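Local structure of uncharacterized protein (Nostoc punctiforme, 2R3S) at residues G38-S42 / Q43-Q47; L289-L292 / A293-P296; A304-E307 / S308-S311. The protein is a putative O-methyltransferase, probably transferring a methyl group from S-adenosylmethionine to a hydroxyl group of a substrate not yet identified. All coordinates share one frame; numbering follows the deposited sequence.

How the contacts relate
Contact 1 comes first along the chain, in the N-terminal dimerisation region, where the edge strand 39-40 turns directly into helix 42-49. Far downstream, contact 2 covers the C-terminal end of helix 282-294 in the O-methyltransferase domain, and contact 3 lies within helix 303-312, the next helix. The three follow in series, neither nested nor crossed, and each closes only a turn of helix or a cap. Contacts 2 and 3 approach to about 8 Å between nearest atoms, whereas the centres of contacts 1 and 3 are 54 Å apart, on opposite sides of the chain's centre. Contact 2 also meets the second subunit.

Contact 1 (G38-S42 / Q43-Q47); sequences GIESS and QSLAQ
Ser41 and Ser44 meet where strand 39-40 gives way to helix 42-49, with Ser41 at the N-cap. Its OG sits between the backbone N and the carbonyl carbon (chi1 63°), a rotation that turns it to the first turn of the helix, where it accepts from Ser44 N at 3.2 Å. A second side-chain bond lies beside it: Ser44 OG donates to Glu40 OE1 at 2.6 Å, reaching the carboxylate oxygen from above its plane, 37° out. The glutamate chain is bent at chi2, which brings OE1 alongside Ser44. Near the N-terminal end of the helix, its negative charge would probably suit the positive end of the helix dipole.

The backbone carries the helix on from the cap. Leu45 N donates to Ser41 O at 3.0 Å, and Ala46 N to Ser42 O at 2.9 Å. A water accepts from Ser42 N at 2.9 Å and donates to Gln43 OE1, so it bridges a first-turn amide to the glutamine side chain. Ser42 OG is hydrogen-bonded to Glu53 OE2 on helix 53-65.

Apolar contact is made by Leu45, whose CD2 lies 3.7 Å from Glu40 CB, the two side chains crossing at a slant; the leucine also packs on Met56 and Cys60. The whole is a serine N-cap at a strand-to-helix junction, within a dimerisation region of the helix-turn-helix clan.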
ATOM      1  N   GLY A  38     -26.047  -0.164 -11.038  1.00 29.50           N
ATOM      2  CA  GLY A  38     -26.425   1.025 -11.785  1.00 30.45           C
ATOM      3  C   GLY A  38     -25.302   2.052 -11.944  1.00 28.92           C
ATOM      4  O   GLY A  38     -24.134   1.711 -11.921  1.00 28.14           O
ATOM      5  N   ILE A  39     -25.678   3.314 -12.080  1.00 29.60           N
ATOM      6  CA  ILE A  39     -24.735   4.397 -12.359  1.00 34.33           C
ATOM      7  C   ILE A  39     -25.120   5.552 -11.464  1.00 32.00           C
ATOM      8  O   ILE A  39     -26.249   5.992 -11.519  1.00 31.35           O
ATOM      9  CB  ILE A  39     -24.765   4.849 -13.867  1.00 33.48           C
ATOM     10  CG1 ILE A  39     -24.253   3.718 -14.778  1.00 45.01           C
ATOM     11  CG2 ILE A  39     -23.907   6.074 -14.062  1.00 28.12           C
ATOM     12  CD1 ILE A  39     -24.468   3.906 -16.341  1.00 39.96           C
ATOM     13  N   GLU A  40     -24.201   6.009 -10.615  1.00 31.76           N
ATOM     14  CA  GLU A  40     -24.502   7.054  -9.623  1.00 30.26           C
ATOM     15  C   GLU A  40     -23.492   8.162  -9.702  1.00 29.88           C
ATOM     16  O   GLU A  40     -22.293   7.902  -9.715  1.00 32.55           O
ATOM     17  CB  GLU A  40     -24.416   6.509  -8.207  1.00 31.66           C
ATOM     18  CG  GLU A  40     -25.413   5.454  -7.862  1.00 29.24           C
ATOM     19  CD  GLU A  40     -26.832   5.932  -7.959  1.00 35.87           C
ATOM     20  OE1 GLU A  40     -27.100   7.164  -7.872  1.00 32.01           O
ATOM     21  OE2 GLU A  40     -27.684   5.050  -8.148  1.00 32.49           O
ATOM     22  N   SER A  41     -23.964   9.396  -9.712  1.00 28.16           N
ATOM     23  CA  SER A  41     -23.078  10.548  -9.607  1.00 30.07           C
ATOM     24  C   SER A  41     -22.513  10.628  -8.185  1.00 30.98           C
ATOM     25  O   SER A  41     -23.052  10.015  -7.252  1.00 29.24           O
ATOM     26  CB  SER A  41     -23.876  11.810  -9.914  1.00 28.16           C
ATOM     27  OG  SER A  41     -24.894  11.972  -8.933  1.00 29.23           O
ATOM     28  N   SER A  42     -21.436  11.384  -8.015  1.00 32.07           N
ATOM     29  CA  SER A  42     -20.858  11.583  -6.693  1.00 31.68           C
ATOM     30  C   SER A  42     -21.797  12.385  -5.757  1.00 32.09           C
ATOM     31  O   SER A  42     -21.791  12.224  -4.543  1.00 34.53           O
ATOM     32  CB  SER A  42     -19.503  12.271  -6.802  1.00 29.21           C
ATOM     33  OG  SER A  42     -19.600  13.467  -7.530  1.00 32.39           O
ATOM     34  N   GLN A  43     -22.601  13.247  -6.332  1.00 33.71           N
ATOM     35  CA  GLN A  43     -23.611  13.992  -5.590  1.00 34.24           C
ATOM     36  C   GLN A  43     -24.625  13.040  -4.933  1.00 34.71           C
ATOM     37  O   GLN A  43     -25.009  13.179  -3.743  1.00 32.18           O
ATOM     38  CB  GLN A  43     -24.318  14.926  -6.552  1.00 36.15           C
ATOM     39  CG  GLN A  43     -23.419  16.087  -7.091  1.00 45.55           C
ATOM     40  CD  GLN A  43     -22.494  15.758  -8.324  1.00 50.86           C
ATOM     41  OE1 GLN A  43     -22.346  14.616  -8.782  1.00 45.31           O
ATOM     42  NE2 GLN A  43     -21.862  16.802  -8.836  1.00 59.95           N
ATOM     43  N   SER A  44     -25.030  12.041  -5.699  1.00 32.24           N
ATOM     44  CA  SER A  44     -25.995  11.076  -5.217  1.00 32.46           C
ATOM     45  C   SER A  44     -25.340  10.090  -4.238  1.00 31.88           C
ATOM     46  O   SER A  44     -25.964   9.702  -3.257  1.00 32.22           O
ATOM     47  CB  SER A  44     -26.696  10.386  -6.409  1.00 33.15           C
ATOM     48  OG  SER A  44     -27.060   9.056  -6.121  1.00 39.65           O
ATOM     49  N   LEU A  45     -24.088   9.701  -4.479  1.00 29.65           N
ATOM     50  CA  LEU A  45     -23.384   8.846  -3.540  1.00 30.37           C
ATOM     51  C   LEU A  45     -23.123   9.582  -2.213  1.00 29.14           C
ATOM     52  O   LEU A  45     -23.124   8.966  -1.155  1.00 29.96           O
ATOM     53  CB  LEU A  45     -22.084   8.294  -4.158  1.00 29.46           C
ATOM     54  CG  LEU A  45     -22.299   7.327  -5.330  1.00 29.77           C
ATOM     55  CD1 LEU A  45     -20.963   6.986  -6.058  1.00 20.58           C
ATOM     56  CD2 LEU A  45     -23.011   6.073  -4.852  1.00 22.69           C
ATOM     57  N   ALA A  46     -22.929  10.894  -2.277  1.00 29.01           N
ATOM     58  CA  ALA A  46     -22.802  11.728  -1.076  1.00 28.56           C
ATOM     59  C   ALA A  46     -24.063  11.667  -0.211  1.00 28.90           C
ATOM     60  O   ALA A  46     -23.975  11.517   1.002  1.00 29.02           O
ATOM     61  CB  ALA A  46     -22.476  13.183  -1.472  1.00 28.39           C
ATOM     62  N   GLN A  47     -25.235  11.785  -0.832  1.00 32.10           N
ATOM     63  CA  GLN A  47     -26.528  11.671  -0.123  1.00 33.31           C
ATOM     64  C   GLN A  47     -26.688  10.265   0.433  1.00 33.59           C
ATOM     65  O   GLN A  47     -26.984  10.098   1.603  1.00 36.27           O
ATOM     66  CB  GLN A  47     -27.732  11.964  -1.034  1.00 32.21           C
ATOM     67  CG  GLN A  47     -28.037  13.420  -1.267  1.00 41.57           C
TER
HETATM   68  O   HOH W   1     -20.676  12.857 -10.423  1.00 48.69           O

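Contact 2 (L289-L292 / A293-P296); sequences LVML and ATTP
Thr294 and Thr295 both turn their hydroxyls back onto carbonyls of the preceding helical turn. Thr294 OG1 donates to Val290 O at 2.8 Å, from above the carbonyl plane, 40° out of it, while the weak bond from Thr294 N goes to the same oxygen. Met291 O is gripped twice by Thr295: OG1 at 2.7 Å and N at 3.1 Å arrive from opposite faces of its plane. In both threonines OG1 lies between the backbone N and the carbonyl carbon (chi1 65° and 74°), which folds it toward the helix. Thr295 OG1 also bonds to the amide of Gly298, linking the helix end to the chain beyond. One residue earlier than Thr294, Ala293 N donates to Leu289 O at 2.9 Å.

The apolar part belongs to Met291, a selenomethionine. Bent at chi2 and chi3, its chain brings SE to 3.9 Å and CE to 4.0 Å from Thr295 CG2, while it also packs on His243 and His244. Leu292 faces helix 113-119; Leu289, Val290 and Leu292 pack on Tyr62, Gln18 and Met58 of the second subunit. Thr295 is the first residue to leave helical angles, at a helix C-terminus where threonine hydroxyls bond back to the carbonyl four residues earlier.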
ATOM      1  N   LEU A 289       6.596 -12.434   3.793  1.00 27.95           N
ATOM      2  CA  LEU A 289       6.739 -11.125   4.398  1.00 27.72           C
ATOM      3  C   LEU A 289       5.693 -10.959   5.505  1.00 26.20           C
ATOM      4  O   LEU A 289       6.007 -10.410   6.546  1.00 25.14           O
ATOM      5  CB  LEU A 289       6.628  -9.992   3.373  1.00 26.32           C
ATOM      6  CG  LEU A 289       7.211  -8.628   3.756  1.00 28.02           C
ATOM      7  CD1 LEU A 289       8.717  -8.624   3.697  1.00 30.06           C
ATOM      8  CD2 LEU A 289       6.633  -7.469   2.894  1.00 23.73           C
ATOM      9  N   VAL A 290       4.477 -11.454   5.282  1.00 26.64           N
ATOM     10  CA  VAL A 290       3.461 -11.445   6.309  1.00 26.23           C
ATOM     11  C   VAL A 290       3.941 -12.189   7.572  1.00 26.71           C
ATOM     12  O   VAL A 290       3.806 -11.679   8.697  1.00 23.26           O
ATOM     13  CB  VAL A 290       2.119 -11.999   5.779  1.00 28.74           C
ATOM     14  CG1 VAL A 290       1.078 -12.011   6.856  1.00 21.05           C
ATOM     15  CG2 VAL A 290       1.638 -11.145   4.600  1.00 29.86           C
HETATM   16  N   MSE A 291       4.555 -13.355   7.374  1.00 26.40           N
HETATM   17  CA  MSE A 291       5.092 -14.133   8.475  1.00 26.39           C
HETATM   18  C   MSE A 291       6.238 -13.430   9.163  1.00 25.44           C
HETATM   19  O   MSE A 291       6.352 -13.490  10.377  1.00 28.02           O
HETATM   20  CB  MSE A 291       5.494 -15.532   8.023  1.00 24.36           C
HETATM   21  CG  MSE A 291       4.314 -16.377   7.546  1.00 22.88           C
HETATM   22 SE   MSE A 291       3.049 -16.736   9.015  0.75 26.59          SE
HETATM   23  CE  MSE A 291       1.870 -15.148   8.899  1.00 22.20           C
ATOM     24  N   LEU A 292       7.068 -12.723   8.423  1.00 25.08           N
ATOM     25  CA  LEU A 292       8.131 -11.939   9.054  1.00 25.27           C
ATOM     26  C   LEU A 292       7.559 -10.838   9.934  1.00 26.69           C
ATOM     27  O   LEU A 292       8.058 -10.585  11.049  1.00 26.25           O
ATOM     28  CB  LEU A 292       9.081 -11.334   8.012  1.00 24.54           C
ATOM     29  CG  LEU A 292      10.197 -10.393   8.488  1.00 25.29           C
ATOM     30  CD1 LEU A 292      11.300 -11.104   9.293  1.00 19.41           C
ATOM     31  CD2 LEU A 292      10.797  -9.659   7.313  1.00 24.14           C
ATOM     32  N   ALA A 293       6.553 -10.137   9.414  1.00 24.25           N
ATOM     33  CA  ALA A 293       6.010  -8.986  10.119  1.00 25.80           C
ATOM     34  C   ALA A 293       5.256  -9.366  11.397  1.00 25.16           C
ATOM     35  O   ALA A 293       5.249  -8.599  12.347  1.00 26.32           O
ATOM     36  CB  ALA A 293       5.112  -8.130   9.204  1.00 23.09           C
ATOM     37  N   THR A 294       4.642 -10.545  11.426  1.00 27.63           N
ATOM     38  CA  THR A 294       3.639 -10.839  12.440  1.00 26.24           C
ATOM     39  C   THR A 294       3.947 -11.998  13.396  1.00 26.42           C
ATOM     40  O   THR A 294       3.252 -12.145  14.386  1.00 25.91           O
ATOM     41  CB  THR A 294       2.269 -11.139  11.801  1.00 27.10           C
ATOM     42  OG1 THR A 294       2.344 -12.335  11.018  1.00 24.82           O
ATOM     43  CG2 THR A 294       1.737  -9.956  10.976  1.00 21.82           C
ATOM     44  N   THR A 295       4.924 -12.836  13.065  1.00 27.68           N
ATOM     45  CA  THR A 295       5.280 -14.019  13.836  1.00 27.54           C
ATOM     46  C   THR A 295       6.810 -13.990  14.079  1.00 31.12           C
ATOM     47  O   THR A 295       7.552 -13.304  13.336  1.00 32.19           O
ATOM     48  CB  THR A 295       4.900 -15.340  13.134  1.00 27.45           C
ATOM     49  OG1 THR A 295       5.798 -15.596  12.052  1.00 26.70           O
ATOM     50  CG2 THR A 295       3.454 -15.350  12.611  1.00 23.35           C
ATOM     51  N   PRO A 296       7.290 -14.650  15.162  1.00 31.17           N
ATOM     52  CA  PRO A 296       8.744 -14.683  15.417  1.00 30.42           C
ATOM     53  C   PRO A 296       9.597 -15.511  14.446  1.00 28.45           C
ATOM     54  O   PRO A 296      10.702 -15.105  14.173  1.00 32.56           O
ATOM     55  CB  PRO A 296       8.850 -15.237  16.868  1.00 30.38           C
ATOM     56  CG  PRO A 296       7.446 -15.032  17.459  1.00 33.41           C
ATOM     57  CD  PRO A 296       6.533 -15.267  16.269  1.00 31.39           C
TER

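Contact 3 (A304-E307 / S308-S311); sequences AEYE and SMFS
Tyr306 O is gripped by two backbone amides of the next turn: Phe310 N at 3.0 Å, almost straight (N-H...O 171°), and Met309 N, weakly, at 3.1 Å. This is a regular stretch of helix 303-312, packed against the mixed sheet of the Rossmann-like methyltransferase domain. The same ladder runs on before and after, with Ser308 N bonded to Ala304 O at 3.2 Å and Ser311 N to Glu307 O at 2.9 Å.

Beyond the backbone, the buried side chains Tyr306, Met309 (selenomethionine) and Phe310 carry the packing. Phe310 turns an edge of its ring to Tyr306 O, with CD2 3.3 Å away, close to the ring plane. Its ring also packs on Val267 and Val269 of strand 265-271, and Phe315 meets it edge-to-face. The carboxylate of Glu305 is held by residues outside these turns: OE1 accepts from Thr302 N and forms a salt bridge with Arg278.

Met309 and the tyrosine ring form a Met-aromatic contact, SE lying 5.1 Å from the centroid of the Tyr306 ring and obliquely placed. The bend at chi3 (-128°) swings the terminal methyl back toward the preceding turn, leaving CE 3.5 Å from Tyr306 CD1.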
ATOM      1  N   ALA A 304       9.057 -29.128  -0.765  1.00 37.23           N
ATOM      2  CA  ALA A 304      10.296 -29.724  -0.310  1.00 36.82           C
ATOM      3  C   ALA A 304      10.545 -29.501   1.191  1.00 38.83           C
ATOM      4  O   ALA A 304      11.011 -30.404   1.873  1.00 39.80           O
ATOM      5  CB  ALA A 304      11.475 -29.169  -1.127  1.00 36.81           C
ATOM      6  N   GLU A 305      10.260 -28.301   1.708  1.00 38.64           N
ATOM      7  CA  GLU A 305      10.465 -28.042   3.130  1.00 37.53           C
ATOM      8  C   GLU A 305       9.469 -28.818   3.981  1.00 37.70           C
ATOM      9  O   GLU A 305       9.843 -29.384   5.000  1.00 37.14           O
ATOM     10  CB  GLU A 305      10.375 -26.566   3.444  1.00 38.55           C
ATOM     11  CG  GLU A 305      11.638 -25.808   3.107  1.00 39.97           C
ATOM     12  CD  GLU A 305      11.475 -24.302   3.231  1.00 32.99           C
ATOM     13  OE1 GLU A 305      10.410 -23.769   2.871  1.00 38.77           O
ATOM     14  OE2 GLU A 305      12.414 -23.633   3.678  1.00 38.72           O
ATOM     15  N   TYR A 306       8.214 -28.860   3.547  1.00 36.82           N
ATOM     16  CA  TYR A 306       7.176 -29.598   4.266  1.00 38.80           C
ATOM     17  C   TYR A 306       7.341 -31.124   4.172  1.00 40.27           C
ATOM     18  O   TYR A 306       7.056 -31.834   5.123  1.00 38.98           O
ATOM     19  CB  TYR A 306       5.781 -29.233   3.744  1.00 39.66           C
ATOM     20  CG  TYR A 306       5.185 -27.942   4.296  1.00 40.48           C
ATOM     21  CD1 TYR A 306       5.291 -27.625   5.637  1.00 38.52           C
ATOM     22  CD2 TYR A 306       4.461 -27.080   3.476  1.00 35.37           C
ATOM     23  CE1 TYR A 306       4.738 -26.470   6.150  1.00 42.53           C
ATOM     24  CE2 TYR A 306       3.898 -25.912   3.986  1.00 40.63           C
ATOM     25  CZ  TYR A 306       4.036 -25.627   5.333  1.00 37.97           C
ATOM     26  OH  TYR A 306       3.503 -24.497   5.870  1.00 38.76           O
ATOM     27  N   GLU A 307       7.739 -31.611   3.003  1.00 41.16           N
ATOM     28  CA  GLU A 307       8.044 -33.027   2.777  1.00 42.12           C
ATOM     29  C   GLU A 307       9.097 -33.489   3.772  1.00 39.14           C
ATOM     30  O   GLU A 307       8.975 -34.561   4.370  1.00 39.37           O
ATOM     31  CB  GLU A 307       8.534 -33.217   1.339  1.00 42.91           C
ATOM     32  CG  GLU A 307       8.868 -34.641   0.907  1.00 48.32           C
ATOM     33  CD  GLU A 307       9.131 -34.721  -0.588  1.00 47.61           C
ATOM     34  OE1 GLU A 307       9.957 -33.912  -1.099  1.00 54.60           O
ATOM     35  OE2 GLU A 307       8.500 -35.576  -1.249  1.00 55.99           O
ATOM     36  N   SER A 308      10.106 -32.656   3.981  1.00 37.15           N
ATOM     37  CA  SER A 308      11.155 -32.943   4.959  1.00 37.99           C
ATOM     38  C   SER A 308      10.687 -32.927   6.427  1.00 40.28           C
ATOM     39  O   SER A 308      11.269 -33.602   7.271  1.00 40.45           O
ATOM     40  CB  SER A 308      12.294 -31.955   4.783  1.00 35.68           C
ATOM     41  OG  SER A 308      13.189 -32.029   5.864  1.00 39.48           O
HETATM   42  N   MSE A 309       9.673 -32.122   6.741  1.00 40.60           N
HETATM   43  CA  MSE A 309       9.150 -32.066   8.100  1.00 39.84           C
HETATM   44  C   MSE A 309       8.352 -33.320   8.386  1.00 38.93           C
HETATM   45  O   MSE A 309       8.489 -33.931   9.440  1.00 37.62           O
HETATM   46  CB  MSE A 309       8.279 -30.831   8.284  1.00 40.91           C
HETATM   47  CG  MSE A 309       9.064 -29.552   8.256  1.00 43.32           C
HETATM   48 SE   MSE A 309       7.901 -28.005   8.541  0.75 38.92          SE
HETATM   49  CE  MSE A 309       8.453 -26.916   6.970  1.00 36.36           C
ATOM     50  N   PHE A 310       7.523 -33.709   7.434  1.00 39.58           N
ATOM     51  CA  PHE A 310       6.764 -34.938   7.574  1.00 41.17           C
ATOM     52  C   PHE A 310       7.679 -36.166   7.623  1.00 43.38           C
ATOM     53  O   PHE A 310       7.483 -37.049   8.461  1.00 44.56           O
ATOM     54  CB  PHE A 310       5.748 -35.064   6.459  1.00 40.39           C
ATOM     55  CG  PHE A 310       4.476 -34.315   6.722  1.00 39.77           C
ATOM     56  CD1 PHE A 310       3.565 -34.789   7.650  1.00 42.10           C
ATOM     57  CD2 PHE A 310       4.180 -33.146   6.027  1.00 43.82           C
ATOM     58  CE1 PHE A 310       2.375 -34.117   7.893  1.00 46.50           C
ATOM     59  CE2 PHE A 310       2.988 -32.460   6.258  1.00 43.57           C
ATOM     60  CZ  PHE A 310       2.082 -32.951   7.208  1.00 43.86           C
ATOM     61  N   SER A 311       8.670 -36.212   6.736  1.00 43.53           N
ATOM     62  CA  SER A 311       9.678 -37.272   6.753  1.00 43.74           C
ATOM     63  C   SER A 311      10.339 -37.378   8.113  1.00 40.99           C
ATOM     64  O   SER A 311      10.367 -38.455   8.673  1.00 42.82           O
ATOM     65  CB  SER A 311      10.752 -37.054   5.675  1.00 44.12           C
ATOM     66  OG  SER A 311      11.856 -37.935   5.870  1.00 49.11           O
TER